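Local coordinates for protein importin subunit beta-1 (Saccharomyces cerevisiae, PDB 5OWU) that carries proteins into the nucleus as the beta subunit of the import receptor, partnering importin alpha, which recognises the classical nuclear localization signal in cargo, at residues A[136-139]-A[140-144]; A[671-674]-A[675-678]; A[794-797]-A[798-802]. All blocks are in the same frame, centred on the assembly; numbering follows the deposited sequence.

Contact 1: residues A[136-139]-A[140-144]; sequences MKIM and VDNTG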
loop_
_atom_site.group_PDB
_atom_site.type_symbol
_atom_site.label_atom_id
_atom_site.label_comp_id
_atom_site.label_asym_id
_atom_site.label_seq_id
_atom_site.Cartn_x
_atom_site.Cartn_y
_atom_site.Cartn_z
ATOM N N MET A 136 16.033 29.967 -13.749
ATOM C CA MET A 136 15.197 30.436 -12.651
ATOM C C MET A 136 14.883 31.918 -12.780
ATOM O O MET A 136 13.797 32.357 -12.384
ATOM C CB MET A 136 15.875 30.134 -11.317
ATOM C CG MET A 136 15.721 28.691 -10.883
ATOM S SD MET A 136 13.994 28.181 -10.851
ATOM C CE MET A 136 14.001 26.842 -12.019
ATOM N N LYS A 137 15.804 32.701 -13.341
ATOM C CA LYS A 137 15.481 34.079 -13.685
ATOM C C LYS A 137 14.365 34.124 -14.722
ATOM O O LYS A 137 13.438 34.941 -14.618
ATOM C CB LYS A 137 16.737 34.784 -14.194
ATOM C CG LYS A 137 16.660 36.304 -14.206
ATOM C CD LYS A 137 16.294 36.838 -15.578
ATOM C CE LYS A 137 16.566 38.332 -15.683
ATOM N NZ LYS A 137 15.785 39.114 -14.698
ATOM N N ILE A 138 14.414 33.229 -15.714
ATOM C CA ILE A 138 13.347 33.194 -16.714
ATOM C C ILE A 138 12.019 32.813 -16.064
ATOM O O ILE A 138 10.969 33.368 -16.403
ATOM C CB ILE A 138 13.707 32.235 -17.870
ATOM C CG1 ILE A 138 14.857 32.807 -18.704
ATOM C CG2 ILE A 138 12.498 32.001 -18.766
ATOM C CD1 ILE A 138 15.399 31.869 -19.803
ATOM N N MET A 139 12.037 31.858 -15.131
ATOM C CA MET A 139 10.798 31.422 -14.497
ATOM C C MET A 139 10.209 32.538 -13.642
ATOM O O MET A 139 9.005 32.798 -13.701
ATOM C CB MET A 139 11.038 30.171 -13.646
ATOM C CG MET A 139 11.432 28.896 -14.429
ATOM S SD MET A 139 10.159 28.207 -15.508
ATOM C CE MET A 139 10.635 28.916 -17.081
ATOM N N VAL A 140 11.045 33.217 -12.850
ATOM C CA VAL A 140 10.552 34.314 -12.021
ATOM C C VAL A 140 9.966 35.409 -12.900
ATOM O O VAL A 140 8.877 35.928 -12.629
ATOM C CB VAL A 140 11.673 34.848 -11.113
ATOM C CG1 VAL A 140 11.250 36.160 -10.419
ATOM C CG2 VAL A 140 12.040 33.799 -10.084
ATOM N N ASP A 141 10.673 35.777 -13.973
ATOM C CA ASP A 141 10.133 36.798 -14.865
ATOM C C ASP A 141 8.855 36.326 -15.552
ATOM O O ASP A 141 7.945 37.130 -15.777
ATOM C CB ASP A 141 11.181 37.210 -15.903
ATOM C CG ASP A 141 12.351 37.950 -15.286
ATOM O OD1 ASP A 141 12.201 38.495 -14.172
ATOM O OD2 ASP A 141 13.421 37.993 -15.926
ATOM N N ASN A 142 8.751 35.028 -15.853
ATOM C CA ASN A 142 7.632 34.492 -16.631
ATOM C C ASN A 142 6.320 34.439 -15.855
ATOM O O ASN A 142 5.253 34.412 -16.474
ATOM C CB ASN A 142 7.959 33.079 -17.125
ATOM C CG ASN A 142 8.731 33.079 -18.423
ATOM O OD1 ASN A 142 9.219 34.113 -18.858
ATOM N ND2 ASN A 142 8.835 31.914 -19.054
ATOM N N THR A 143 6.363 34.380 -14.530
ATOM C CA THR A 143 5.140 34.446 -13.744
ATOM C C THR A 143 4.906 35.839 -13.178
ATOM O O THR A 143 4.030 36.014 -12.324
ATOM C CB THR A 143 5.160 33.401 -12.625
ATOM O OG1 THR A 143 6.171 33.714 -11.666
ATOM C CG2 THR A 143 5.426 32.016 -13.204
ATOM N N GLY A 144 5.665 36.832 -13.643
ATOM C CA GLY A 144 5.409 38.208 -13.261
ATOM C C GLY A 144 4.027 38.671 -13.683
ATOM O O GLY A 144 3.414 38.146 -14.619
#
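Lys-137 and Asp-141, one turn apart near the C-terminal end of helix 133-142, form an i to i+4 salt bridge, with Lys-137 NZ 2.9 Å from Asp-141 OD2. This helix opens HEAT repeat 4, one unit of the importin beta solenoid. The ammonium meets the syn lone pair of OD2. Lys-137 sets out with CG trans to its own N (chi1 -163°) and then bends at its second and fourth torsions, which brings CD and CE up to Asp-141 OD2, CD at 3.1 Å, before NZ reaches it. A long, flexible lysine suits this exposed side of the helix.

Along the backbone, regular i to i+4 bonds run from Val-140 N to Met-136 O and from Asp-141 N to Lys-137 O. Asn-142 N keeps its own to Ile-138 O at 2.8 Å and adds a weak one to Met-139 O, which also takes Thr-143 N at 3.2 Å; both main bonds are more bent, near 140° at the hydrogen. Thr-143 is the first residue to leave helical geometry, and its OG1 is taken up by Gln-186 and Ala-183 of the next repeat's helix 177-188.

Asn-142 lies beside Ile-138, pointing the same way, and its amide nitrogen is held by Ser-155 of helix 149-165. Met-139 turns into the buried side, where its flexible, unbranched thioether can fit between Ser-155 and Leu-104, while Met-136 reaches Met-162 and Ile-180. The methyl CE of Met-139 stops 4.0 Å from Asn-142 ND2, crossing that amide obliquely, and Ile-138 CG2 lies 3.7 Å from the same nitrogen.

Contact 2: residues A[671-674]-A[675-678]; sequences EEDF and RRYS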
loop_
_atom_site.group_PDB
_atom_site.type_symbol
_atom_site.label_atom_id
_atom_site.label_comp_id
_atom_site.label_asym_id
_atom_site.label_seq_id
_atom_site.Cartn_x
_atom_site.Cartn_y
_atom_site.Cartn_z
ATOM N N GLU A 671 8.895 -35.832 3.127
ATOM C CA GLU A 671 9.983 -36.274 4.010
ATOM C C GLU A 671 11.076 -36.900 3.138
ATOM O O GLU A 671 11.477 -36.288 2.138
ATOM C CB GLU A 671 9.409 -37.182 5.095
ATOM C CG GLU A 671 8.266 -36.563 5.881
ATOM C CD GLU A 671 7.960 -37.313 7.164
ATOM O OE1 GLU A 671 8.908 -37.637 7.912
ATOM O OE2 GLU A 671 6.768 -37.580 7.424
ATOM N N GLU A 672 11.557 -38.104 3.459
ATOM C CA GLU A 672 12.690 -38.693 2.746
ATOM C C GLU A 672 12.452 -38.725 1.241
ATOM O O GLU A 672 13.360 -38.439 0.443
ATOM C CB GLU A 672 12.955 -40.114 3.262
ATOM C CG GLU A 672 12.944 -40.264 4.786
ATOM C CD GLU A 672 11.567 -40.601 5.356
ATOM O OE1 GLU A 672 10.617 -40.804 4.567
ATOM O OE2 GLU A 672 11.434 -40.653 6.598
ATOM N N ASP A 673 11.222 -39.046 0.837
ATOM C CA ASP A 673 10.906 -39.189 -0.573
ATOM C C ASP A 673 11.094 -37.904 -1.374
ATOM O O ASP A 673 11.081 -37.975 -2.604
ATOM C CB ASP A 673 9.471 -39.694 -0.738
ATOM C CG ASP A 673 9.312 -41.160 -0.345
ATOM O OD1 ASP A 673 10.215 -41.704 0.328
ATOM O OD2 ASP A 673 8.278 -41.766 -0.701
ATOM N N PHE A 674 11.283 -36.741 -0.738
ATOM C CA PHE A 674 11.501 -35.543 -1.549
ATOM C C PHE A 674 12.879 -35.545 -2.205
ATOM O O PHE A 674 13.052 -34.957 -3.281
ATOM C CB PHE A 674 11.354 -34.263 -0.732
ATOM C CG PHE A 674 11.514 -33.022 -1.563
ATOM C CD1 PHE A 674 10.520 -32.638 -2.455
ATOM C CD2 PHE A 674 12.669 -32.267 -1.495
ATOM C CE1 PHE A 674 10.667 -31.511 -3.244
ATOM C CE2 PHE A 674 12.828 -31.135 -2.286
ATOM C CZ PHE A 674 11.821 -30.758 -3.161
ATOM N N ARG A 675 13.867 -36.197 -1.584
ATOM C CA ARG A 675 15.231 -36.110 -2.104
ATOM C C ARG A 675 15.302 -36.525 -3.572
ATOM O O ARG A 675 15.961 -35.860 -4.384
ATOM C CB ARG A 675 16.151 -36.957 -1.230
ATOM C CG ARG A 675 16.397 -36.312 0.135
ATOM C CD ARG A 675 17.031 -37.261 1.144
ATOM N NE ARG A 675 18.430 -37.536 0.838
ATOM C CZ ARG A 675 19.224 -38.302 1.584
ATOM N NH1 ARG A 675 18.762 -38.872 2.690
ATOM N NH2 ARG A 675 20.486 -38.499 1.226
ATOM N N ARG A 676 14.569 -37.575 -3.946
ATOM C CA ARG A 676 14.638 -38.102 -5.307
ATOM C C ARG A 676 14.157 -37.104 -6.359
ATOM O O ARG A 676 14.431 -37.302 -7.547
ATOM C CB ARG A 676 13.830 -39.405 -5.408
ATOM C CG ARG A 676 12.307 -39.249 -5.352
ATOM C CD ARG A 676 11.585 -40.560 -5.709
ATOM N NE ARG A 676 11.597 -41.527 -4.609
ATOM C CZ ARG A 676 10.518 -42.020 -3.997
ATOM N NH1 ARG A 676 9.292 -41.669 -4.363
ATOM N NH2 ARG A 676 10.670 -42.890 -3.006
ATOM N N TYR A 677 13.447 -36.041 -5.967
ATOM C CA TYR A 677 13.025 -35.012 -6.910
ATOM C C TYR A 677 13.835 -33.723 -6.801
ATOM O O TYR A 677 13.764 -32.879 -7.714
ATOM C CB TYR A 677 11.532 -34.688 -6.712
ATOM C CG TYR A 677 10.641 -35.911 -6.663
ATOM C CD1 TYR A 677 10.360 -36.635 -7.811
ATOM C CD2 TYR A 677 10.081 -36.340 -5.468
ATOM C CE1 TYR A 677 9.544 -37.753 -7.774
ATOM C CE2 TYR A 677 9.264 -37.457 -5.421
ATOM C CZ TYR A 677 8.998 -38.156 -6.579
ATOM O OH TYR A 677 8.189 -39.270 -6.545
ATOM N N SER A 678 14.639 -33.570 -5.743
ATOM C CA SER A 678 15.202 -32.259 -5.426
ATOM C C SER A 678 16.042 -31.714 -6.576
ATOM O O SER A 678 15.887 -30.552 -6.975
ATOM C CB SER A 678 16.024 -32.346 -4.138
ATOM O OG SER A 678 17.014 -33.354 -4.236
#
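The backbone between Glu-672 and Tyr-677 coils by i to i+3 bonds, Arg-675 N to Glu-672 O at 3.1 Å and Tyr-677 N to Phe-674 O at 2.9 Å, each donor standing above the plane of its carbonyl. Of the side chains, Asp-673 and Arg-676 run side by side in the same direction, and their charges form a loose salt bridge, OD2 of Asp-673 to NH2 of Arg-676 at 3.5 Å. The carboxylate and guanidinium planes are 41° apart, and CB of Asp-673 sits over one guanidinium face, offset toward its rim. Glu-634 adds a second, weak anionic partner for Arg-676.

Arg-676 CG takes the position between its own N and carbonyl carbon (chi1 72°), which lays this methylene over the centre of the Tyr-677 ring, 3.5 Å above its plane. The tyrosine hydroxyl then lies in the guanidinium plane, at its edge, and accepts a weak bond from NH1. All this happens at the turn joining helix 655-669 to helix 675-689, where HEAT repeat 16 begins. The inner side is apolar: Phe-674, a large flat residue fit for a buried seam, packs against Ile-666 of the preceding helix and Ile-709 and Ile-713 of helix 698-713, and its CE2 comes 3.9 Å from Ser-678 CB. Small enough to tuck in there, Ser-678 returns its OG to Arg-675 O at 2.7 Å, on a lone pair in the carbonyl plane.

Contact 3: residues A[794-797]-A[798-802]; sequences SEDA and TSRAA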
loop_
_atom_site.group_PDB
_atom_site.type_symbol
_atom_site.label_atom_id
_atom_site.label_comp_id
_atom_site.label_asym_id
_atom_site.label_seq_id
_atom_site.Cartn_x
_atom_site.Cartn_y
_atom_site.Cartn_z
ATOM N N SER A 794 10.730 -5.064 13.566
ATOM C CA SER A 794 9.469 -4.867 14.277
ATOM C C SER A 794 8.501 -6.028 14.068
ATOM O O SER A 794 7.551 -6.171 14.846
ATOM C CB SER A 794 8.810 -3.556 13.838
ATOM O OG SER A 794 8.379 -3.614 12.488
ATOM N N GLU A 795 8.715 -6.854 13.044
ATOM C CA GLU A 795 7.886 -8.034 12.823
ATOM C C GLU A 795 8.349 -9.163 13.737
ATOM O O GLU A 795 9.501 -9.599 13.661
ATOM C CB GLU A 795 7.952 -8.474 11.362
ATOM C CG GLU A 795 7.227 -7.554 10.391
ATOM C CD GLU A 795 5.715 -7.645 10.501
ATOM O OE1 GLU A 795 5.200 -8.718 10.890
ATOM O OE2 GLU A 795 5.041 -6.642 10.195
ATOM N N ASP A 796 7.438 -9.648 14.581
ATOM C CA ASP A 796 7.783 -10.664 15.569
ATOM C C ASP A 796 8.454 -11.879 14.926
ATOM O O ASP A 796 9.481 -12.364 15.415
ATOM C CB ASP A 796 6.521 -11.084 16.327
ATOM C CG ASP A 796 6.816 -12.018 17.477
ATOM O OD1 ASP A 796 7.634 -11.654 18.347
ATOM O OD2 ASP A 796 6.240 -13.122 17.509
ATOM N N ALA A 797 7.877 -12.393 13.833
ATOM C CA ALA A 797 8.406 -13.609 13.213
ATOM C C ALA A 797 9.777 -13.366 12.592
ATOM O O ALA A 797 10.658 -14.236 12.656
ATOM C CB ALA A 797 7.435 -14.134 12.152
ATOM N N THR A 798 9.970 -12.194 11.980
ATOM C CA THR A 798 11.264 -11.861 11.391
ATOM C C THR A 798 12.350 -11.816 12.459
ATOM O O THR A 798 13.421 -12.415 12.300
ATOM C CB THR A 798 11.172 -10.523 10.656
ATOM O OG1 THR A 798 10.155 -10.602 9.646
ATOM C CG2 THR A 798 12.513 -10.151 10.006
ATOM N N SER A 799 12.089 -11.115 13.564
ATOM C CA SER A 799 13.087 -11.035 14.625
ATOM C C SER A 799 13.318 -12.393 15.270
ATOM O O SER A 799 14.454 -12.727 15.632
ATOM C CB SER A 799 12.666 -10.004 15.674
ATOM O OG SER A 799 13.192 -8.732 15.345
ATOM N N ARG A 800 12.259 -13.189 15.432
ATOM C CA ARG A 800 12.438 -14.524 15.992
ATOM C C ARG A 800 13.356 -15.358 15.111
ATOM O O ARG A 800 14.269 -16.033 15.608
ATOM C CB ARG A 800 11.091 -15.229 16.163
ATOM C CG ARG A 800 11.228 -16.615 16.790
ATOM C CD ARG A 800 9.899 -17.191 17.250
ATOM N NE ARG A 800 8.946 -17.365 16.153
ATOM C CZ ARG A 800 7.796 -16.706 16.017
ATOM N NH1 ARG A 800 7.412 -15.807 16.913
ATOM N NH2 ARG A 800 7.016 -16.955 14.973
ATOM N N ALA A 801 13.146 -15.311 13.796
ATOM C CA ALA A 801 13.998 -16.092 12.906
ATOM C C ALA A 801 15.436 -15.573 12.911
ATOM O O ALA A 801 16.383 -16.365 12.943
ATOM C CB ALA A 801 13.420 -16.087 11.495
ATOM N N ALA A 802 15.624 -14.251 12.891
ATOM C CA ALA A 802 16.977 -13.698 12.805
ATOM C C ALA A 802 17.782 -13.968 14.075
ATOM O O ALA A 802 18.941 -14.414 14.018
ATOM C CB ALA A 802 16.904 -12.197 12.528
#
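Glu-795, at the N-cap position of helix 796-812, meets the first turn through its backbone: its carbonyl O accepts Ser-799 N at 3.0 Å, the donor nearly in line with the C=O bond. Its CB also rests 3.5 Å from Thr-798 OG1.

Asp-796 follows, and its carboxylate OD2 reaches Arg-800 NH1 at 3.0 Å in a salt bridge whose hydrogen bond is weak, bent to 122° at the hydrogen. The acid lies at the edge of the guanidinium, near its plane, although the two flat groups are turned 71° apart. The carboxylate has further partners in Thr-844 and Ser-841, and Thr-844 OG1 also bonds Arg-800 NH1. A negative charge in the first turn would also be expected to interact favourably with the helix dipole.

Ala-797 has no bulk to obstruct the arginine, which extends from CB and bends at chi3 (61°) to bring its guanidinium back, one face over Ala-797 CA and NH2 4.0 Å from Ala-797 CB. Thr-798 and Ala-801, short enough for close packing, touch Leu-755 of helix 741-764. The whole is an i to i+4 salt bridge on the opening turn of the second long helix of HEAT repeat 18, facing helix 842-860 of repeat 19.

Overall arrangement
All three contacts are local, at or near helix ends, and follow one another along the solenoid without touching. Contact 1 belongs to HEAT repeat 4, contact 2 spans the loop leading into repeat 16 and that repeat's first residues, and contact 3 belongs to repeat 18. The first two lie on opposite sides of the chain's centre, their own centres 72 Å apart, whereas contacts 2 and 3 are 29 Å apart between centres and about 20 Å at the nearest atoms. Contact 3 is the innermost, 21 Å from the chain centre. Each pairs an acidic with a basic side chain, spaced four residues apart in contacts 1 and 3 but three in contact 2.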